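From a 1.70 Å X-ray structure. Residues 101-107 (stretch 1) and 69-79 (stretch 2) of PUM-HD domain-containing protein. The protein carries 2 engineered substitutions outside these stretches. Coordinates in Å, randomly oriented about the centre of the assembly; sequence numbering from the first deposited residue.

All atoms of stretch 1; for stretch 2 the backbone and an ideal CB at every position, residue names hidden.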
ATOM      1  N   ARG A 101       5.299  13.555  25.652  1.00 21.51           N
ATOM      2  CA  ARG A 101       6.206  12.837  26.537  1.00 20.55           C
ATOM      3  C   ARG A 101       6.526  11.453  25.994  1.00 23.47           C
ATOM      4  O   ARG A 101       7.658  10.973  26.132  1.00 22.00           O
ATOM      5  CB  ARG A 101       5.616  12.719  27.943  1.00 24.21           C
ATOM      6  CG  ARG A 101       5.646  14.009  28.743  1.00 30.08           C
ATOM      7  CD  ARG A 101       4.975  13.798  30.104  1.00 31.05           C
ATOM      8  NE  ARG A 101       5.647  12.759  30.883  1.00 38.41           N
ATOM      9  CZ  ARG A 101       5.151  12.222  31.996  1.00 44.45           C
ATOM     10  NH1 ARG A 101       5.828  11.275  32.641  1.00 43.54           N
ATOM     11  NH2 ARG A 101       3.969  12.624  32.453  1.00 47.67           N
ATOM     12  N   LEU A 102       5.547  10.802  25.361  1.00 21.26           N
ATOM     13  CA  LEU A 102       5.785   9.456  24.849  1.00 19.15           C
ATOM     14  C   LEU A 102       6.673   9.488  23.606  1.00 20.75           C
ATOM     15  O   LEU A 102       7.550   8.634  23.446  1.00 20.45           O
ATOM     16  CB  LEU A 102       4.448   8.759  24.569  1.00 19.93           C
ATOM     17  CG  LEU A 102       4.534   7.273  24.222  1.00 19.54           C
ATOM     18  CD1 LEU A 102       5.321   6.526  25.277  1.00 19.27           C
ATOM     19  CD2 LEU A 102       3.150   6.679  24.029  1.00 19.04           C
ATOM     20  N   VAL A 103       6.468  10.467  22.717  1.00 21.13           N
ATOM     21  CA  VAL A 103       7.400  10.644  21.603  1.00 18.75           C
ATOM     22  C   VAL A 103       8.813  10.897  22.124  1.00 22.32           C
ATOM     23  O   VAL A 103       9.782  10.312  21.629  1.00 22.04           O
ATOM     24  CB  VAL A 103       6.931  11.774  20.667  1.00 18.98           C
ATOM     25  CG1 VAL A 103       8.033  12.086  19.637  1.00 20.44           C
ATOM     26  CG2 VAL A 103       5.653  11.391  19.954  1.00 19.80           C
ATOM     27  N   ASP A 104       8.953  11.739  23.163  1.00 22.43           N
ATOM     28  CA  ASP A 104      10.283  11.983  23.731  1.00 23.97           C
ATOM     29  C   ASP A 104      10.932  10.694  24.212  1.00 21.05           C
ATOM     30  O   ASP A 104      12.163  10.554  24.155  1.00 25.79           O
ATOM     31  CB  ASP A 104      10.207  12.958  24.912  1.00 31.24           C
ATOM     32  CG  ASP A 104      10.102  14.413  24.491  1.00 33.50           C
ATOM     33  OD1 ASP A 104      10.553  14.782  23.387  1.00 36.22           O
ATOM     34  OD2 ASP A 104       9.575  15.206  25.304  1.00 43.32           O
ATOM     35  N   ALA A 105      10.129   9.761  24.728  1.00 19.39           N
ATOM     36  CA  ALA A 105      10.653   8.529  25.294  1.00 22.24           C
ATOM     37  C   ALA A 105      11.159   7.565  24.238  1.00 24.39           C
ATOM     38  O   ALA A 105      11.991   6.706  24.549  1.00 25.55           O
ATOM     39  CB  ALA A 105       9.578   7.831  26.127  1.00 22.31           C
ATOM     40  N   ILE A 106      10.674   7.670  23.006  1.00 21.72           N
ATOM     41  CA  ILE A 106      11.062   6.728  21.958  1.00 19.31           C
ATOM     42  C   ILE A 106      11.867   7.368  20.853  1.00 23.37           C
ATOM     43  O   ILE A 106      12.360   6.637  19.984  1.00 20.21           O
ATOM     44  CB  ILE A 106       9.837   6.021  21.340  1.00 17.71           C
ATOM     45  CG1 ILE A 106       8.955   7.044  20.614  1.00 18.84           C
ATOM     46  CG2 ILE A 106       9.082   5.217  22.408  1.00 20.82           C
ATOM     47  CD1 ILE A 106       7.807   6.439  19.789  1.00 20.63           C
ATOM     48  N   ILE A 107      12.020   8.694  20.850  1.00 21.00           N
ATOM     49  CA  ILE A 107      12.476   9.365  19.634  1.00 20.70           C
ATOM     50  C   ILE A 107      13.896   8.943  19.281  1.00 23.69           C
ATOM     51  O   ILE A 107      14.225   8.756  18.100  1.00 20.50           O
ATOM     52  CB  ILE A 107      12.340  10.894  19.770  1.00 25.16           C
ATOM     53  CG1 ILE A 107      12.563  11.567  18.411  1.00 25.51           C
ATOM     54  CG2 ILE A 107      13.294  11.466  20.815  1.00 23.52           C
ATOM     55  CD1 ILE A 107      11.570  11.136  17.338  1.00 23.44           C
ATOM     56  N   UNK A  69       5.700   4.572  34.378  1.00 28.53           N
ATOM     57  CA  UNK A  69       6.396   3.307  34.174  1.00 28.06           C
ATOM     58  C   UNK A  69       6.422   2.908  32.696  1.00 21.48           C
ATOM     59  O   UNK A  69       7.400   2.294  32.252  1.00 21.76           O
ATOM     60  CB  UNK A  69       5.733   2.205  35.002  1.00 28.06           C
ATOM     61  N   UNK A  70       5.377   3.237  31.925  1.00 21.81           N
ATOM     62  CA  UNK A  70       5.447   3.035  30.472  1.00 19.29           C
ATOM     63  C   UNK A  70       6.604   3.834  29.883  1.00 24.68           C
ATOM     64  O   UNK A  70       7.400   3.321  29.082  1.00 22.32           O
ATOM     65  CB  UNK A  70       4.131   3.439  29.804  1.00 19.29           C
ATOM     66  N   UNK A  71       6.703   5.113  30.253  1.00 21.92           N
ATOM     67  CA  UNK A  71       7.802   5.948  29.774  1.00 19.83           C
ATOM     68  C   UNK A  71       9.148   5.381  30.208  1.00 23.62           C
ATOM     69  O   UNK A  71      10.083   5.269  29.405  1.00 24.75           O
ATOM     70  CB  UNK A  71       7.646   7.382  30.285  1.00 19.83           C
ATOM     71  N   UNK A  72       9.285   5.048  31.497  1.00 22.65           N
ATOM     72  CA  UNK A  72      10.578   4.600  31.986  1.00 24.79           C
ATOM     73  C   UNK A  72      10.995   3.276  31.364  1.00 25.66           C
ATOM     74  O   UNK A  72      12.195   3.018  31.243  1.00 30.49           O
ATOM     75  CB  UNK A  72      10.547   4.472  33.510  1.00 24.79           C
ATOM     76  N   UNK A  73      10.038   2.468  30.899  1.00 20.85           N
ATOM     77  CA  UNK A  73      10.339   1.176  30.301  1.00 21.04           C
ATOM     78  C   UNK A  73      10.044   1.142  28.806  1.00 19.22           C
ATOM     79  O   UNK A  73       9.914   0.052  28.237  1.00 20.47           O
ATOM     80  CB  UNK A  73       9.543   0.078  31.009  1.00 21.04           C
ATOM     81  N   UNK A  74       9.929   2.310  28.162  1.00 18.78           N
ATOM     82  CA  UNK A  74       9.450   2.344  26.777  1.00 18.32           C
ATOM     83  C   UNK A  74      10.313   1.494  25.849  1.00 21.18           C
ATOM     84  O   UNK A  74       9.784   0.776  24.990  1.00 19.24           O
ATOM     85  CB  UNK A  74       9.416   3.787  26.269  1.00 18.32           C
ATOM     86  N   UNK A  75      11.641   1.571  25.987  1.00 21.11           N
ATOM     87  CA  UNK A  75      12.489   0.821  25.066  1.00 22.82           C
ATOM     88  C   UNK A  75      12.272  -0.676  25.196  1.00 24.86           C
ATOM     89  O   UNK A  75      12.354  -1.394  24.196  1.00 27.77           O
ATOM     90  CB  UNK A  75      13.962   1.155  25.309  1.00 22.82           C
ATOM     91  N   UNK A  76      11.973  -1.172  26.400  1.00 18.82           N
ATOM     92  CA  UNK A  76      11.724  -2.596  26.546  1.00 18.99           C
ATOM     93  C   UNK A  76      10.331  -3.009  26.072  1.00 21.54           C
ATOM     94  O   UNK A  76      10.132  -4.174  25.705  1.00 20.86           O
ATOM     95  CB  UNK A  76      11.911  -3.002  28.009  1.00 18.99           C
ATOM     96  N   UNK A  77       9.374  -2.085  26.047  1.00 15.71           N
ATOM     97  CA  UNK A  77       8.010  -2.447  25.707  1.00 14.38           C
ATOM     98  C   UNK A  77       7.709  -2.305  24.227  1.00 14.11           C
ATOM     99  O   UNK A  77       6.829  -3.017  23.721  1.00 14.57           O
ATOM    100  CB  UNK A  77       7.031  -1.590  26.512  1.00 14.38           C
ATOM    101  N   UNK A  78       8.376  -1.390  23.513  1.00 13.00           N
ATOM    102  CA  UNK A  78       7.877  -1.062  22.173  1.00 13.97           C
ATOM    103  C   UNK A  78       8.044  -2.226  21.204  1.00 14.67           C
ATOM    104  O   UNK A  78       7.202  -2.409  20.320  1.00 14.46           O
ATOM    105  CB  UNK A  78       8.600   0.171  21.627  1.00 13.97           C
ATOM    106  N   UNK A  79       9.126  -3.003  21.315  1.00 13.39           N
ATOM    107  CA  UNK A  79       9.267  -4.180  20.459  1.00 13.66           C
ATOM    108  C   UNK A  79       8.978  -5.468  21.211  1.00 15.20           C
ATOM    109  O   UNK A  79       9.602  -6.506  20.942  1.00 15.31           O
ATOM    110  CB  UNK A  79      10.676  -4.235  19.864  1.00 13.66           C
TER

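Stretch 1 is mostly helix, continuing one that begins earlier in the chain. Toward stretch 2 it offers mainly apolar groups: the Leu102 side chain, the Ala105 methyl and Ile106. Stretch 2 holds the end of one helix, up to 72, and the start of another, from 74, with a kink at 73.

Position 69 is helical, and its ideal CB has nothing of stretch 1 within 5.5 Å. Many residues would fit. The deposited residue is Glu69. Its backbone O and its OE1 both serve the end of this helix, as described under 73.

At position 70 CA-to-CB points sideways. The ideal CB is out of contact, but the CD1 methyl of Leu102 lies within reach of a longer side chain. A medium-sized apolar residue would suit. The residue is Val70, with chi1 in t. Its CG1 lies 4.4 Å from Leu102 CD1, a loose apolar contact.

Position 71 is where the backbones come closest: its CA is 5.9 Å from Ala105 CA. The ideal CB is 4.6 Å from Ala105 CB and 4.9 Å from Arg101 NH1. A small or branched apolar side chain would suit the methyl; an acidic one could be imagined near the arginine. The deposited residue is Val71, chi1 in t. Its CG1 packs 4.0 Å from Ala105 CB. It has the largest area covered by stretch 1 of any residue here. No hydrogen bond crosses between the stretches.

Position 72 points away from stretch 1, so a polar residue is reasonable. It is Ser72, whose OG donates to Glu69 O at 3.3 Å, a bond back into its own helix.

Position 73 leaves helical geometry, with phi/psi of -112/18, and precedes the next helix. Glycine, asparagine or another small polar residue would be plausible. It is Asn73. The side chain makes no capping bond to the helix that follows. Instead ND2 donates to Glu69 O at 2.8 Å and, weakly, to Glu69 OE1 at 3.0 Å. Both bonds reach back to the preceding helix.

Position 74 points toward stretch 1. Its ideal CB is 4.0 Å from Ala105 CB, 4.1 Å from Ile106 CG2 and 5.0 Å from Leu102 CD1. With neighbours this near, a small apolar residue fits best. It is Ala74. Its CB is 4.1 Å from Ala105 CB and also 4.1 Å from Ile106 CG2, so one methyl meets two residues.

Position 75 points sideways, with no close neighbour at the ideal CB, and tolerates polar groups. It is Asp75, whose OD1 is hydrogen-bonded elsewhere in the structure.

Positions 76 and 77 are out of reach of stretch 1, which therefore sets no preference. They are Glu76 and Leu77.

Position 78 points toward stretch 1, with Ile106 CG2 5.1 Å from the ideal CB. An apolar side chain slightly longer than alanine would close that gap. It is Val78, chi1 in m. CG1 reaches to 3.9 Å from Ile106 CG2.

Position 79 is non-helical and out of reach, leaving the choice wide. It is Asp79, which touches a crystal neighbour.

Stretch 2 69-79: EVVSNADELVD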
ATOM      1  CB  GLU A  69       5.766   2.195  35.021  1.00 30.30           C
ATOM      2  CG  GLU A  69       6.070   2.266  36.533  1.00 30.37           C
ATOM      3  CD  GLU A  69       7.483   1.843  36.908  1.00 41.69           C
ATOM      4  OE1 GLU A  69       8.205   1.269  36.062  1.00 35.46           O
ATOM      5  OE2 GLU A  69       7.877   2.078  38.078  1.00 48.64           O
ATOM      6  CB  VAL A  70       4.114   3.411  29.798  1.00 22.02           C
ATOM      7  CG1 VAL A  70       4.274   3.443  28.274  1.00 22.73           C
ATOM      8  CG2 VAL A  70       3.016   2.432  30.190  1.00 23.26           C
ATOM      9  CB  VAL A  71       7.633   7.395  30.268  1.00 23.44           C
ATOM     10  CG1 VAL A  71       8.923   8.184  30.019  1.00 25.31           C
ATOM     11  CG2 VAL A  71       6.477   8.048  29.558  1.00 21.33           C
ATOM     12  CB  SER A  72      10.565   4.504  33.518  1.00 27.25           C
ATOM     13  OG  SER A  72       9.989   3.291  33.948  1.00 37.55           O
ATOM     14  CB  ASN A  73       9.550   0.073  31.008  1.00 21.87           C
ATOM     15  CG  ASN A  73       9.989  -0.117  32.463  1.00 24.27           C
ATOM     16  OD1 ASN A  73      11.017  -0.752  32.738  1.00 26.40           O
ATOM     17  ND2 ASN A  73       9.216   0.441  33.396  1.00 25.29           N
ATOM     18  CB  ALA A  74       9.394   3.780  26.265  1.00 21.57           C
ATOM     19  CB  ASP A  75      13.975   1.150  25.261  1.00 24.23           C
ATOM     20  CG  ASP A  75      14.878   0.279  24.387  1.00 32.26           C
ATOM     21  OD1 ASP A  75      14.807   0.384  23.145  1.00 29.83           O
ATOM     22  OD2 ASP A  75      15.654  -0.533  24.935  1.00 33.38           O
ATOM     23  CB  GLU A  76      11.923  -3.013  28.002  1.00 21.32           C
ATOM     24  CG  GLU A  76      12.193  -4.489  28.152  1.00 31.16           C
ATOM     25  CD  GLU A  76      12.577  -4.854  29.565  1.00 39.43           C
ATOM     26  OE1 GLU A  76      13.120  -3.975  30.274  1.00 39.25           O
ATOM     27  OE2 GLU A  76      12.331  -6.013  29.962  1.00 38.70           O
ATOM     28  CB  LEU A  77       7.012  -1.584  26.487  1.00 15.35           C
ATOM     29  CG  LEU A  77       7.012  -1.781  28.011  1.00 15.88           C
ATOM     30  CD1 LEU A  77       6.073  -0.764  28.650  1.00 20.81           C
ATOM     31  CD2 LEU A  77       6.609  -3.199  28.381  1.00 21.74           C
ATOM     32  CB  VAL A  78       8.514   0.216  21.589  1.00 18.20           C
ATOM     33  CG1 VAL A  78       7.992   1.446  22.316  1.00 23.92           C
ATOM     34  CG2 VAL A  78      10.045   0.146  21.600  1.00 21.48           C
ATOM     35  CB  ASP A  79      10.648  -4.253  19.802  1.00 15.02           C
ATOM     36  CG  ASP A  79      10.632  -5.111  18.538  1.00 19.15           C
ATOM     37  OD1 ASP A  79       9.630  -5.020  17.808  1.00 17.05           O
ATOM     38  OD2 ASP A  79      11.587  -5.891  18.276  1.00 18.10           O
TER
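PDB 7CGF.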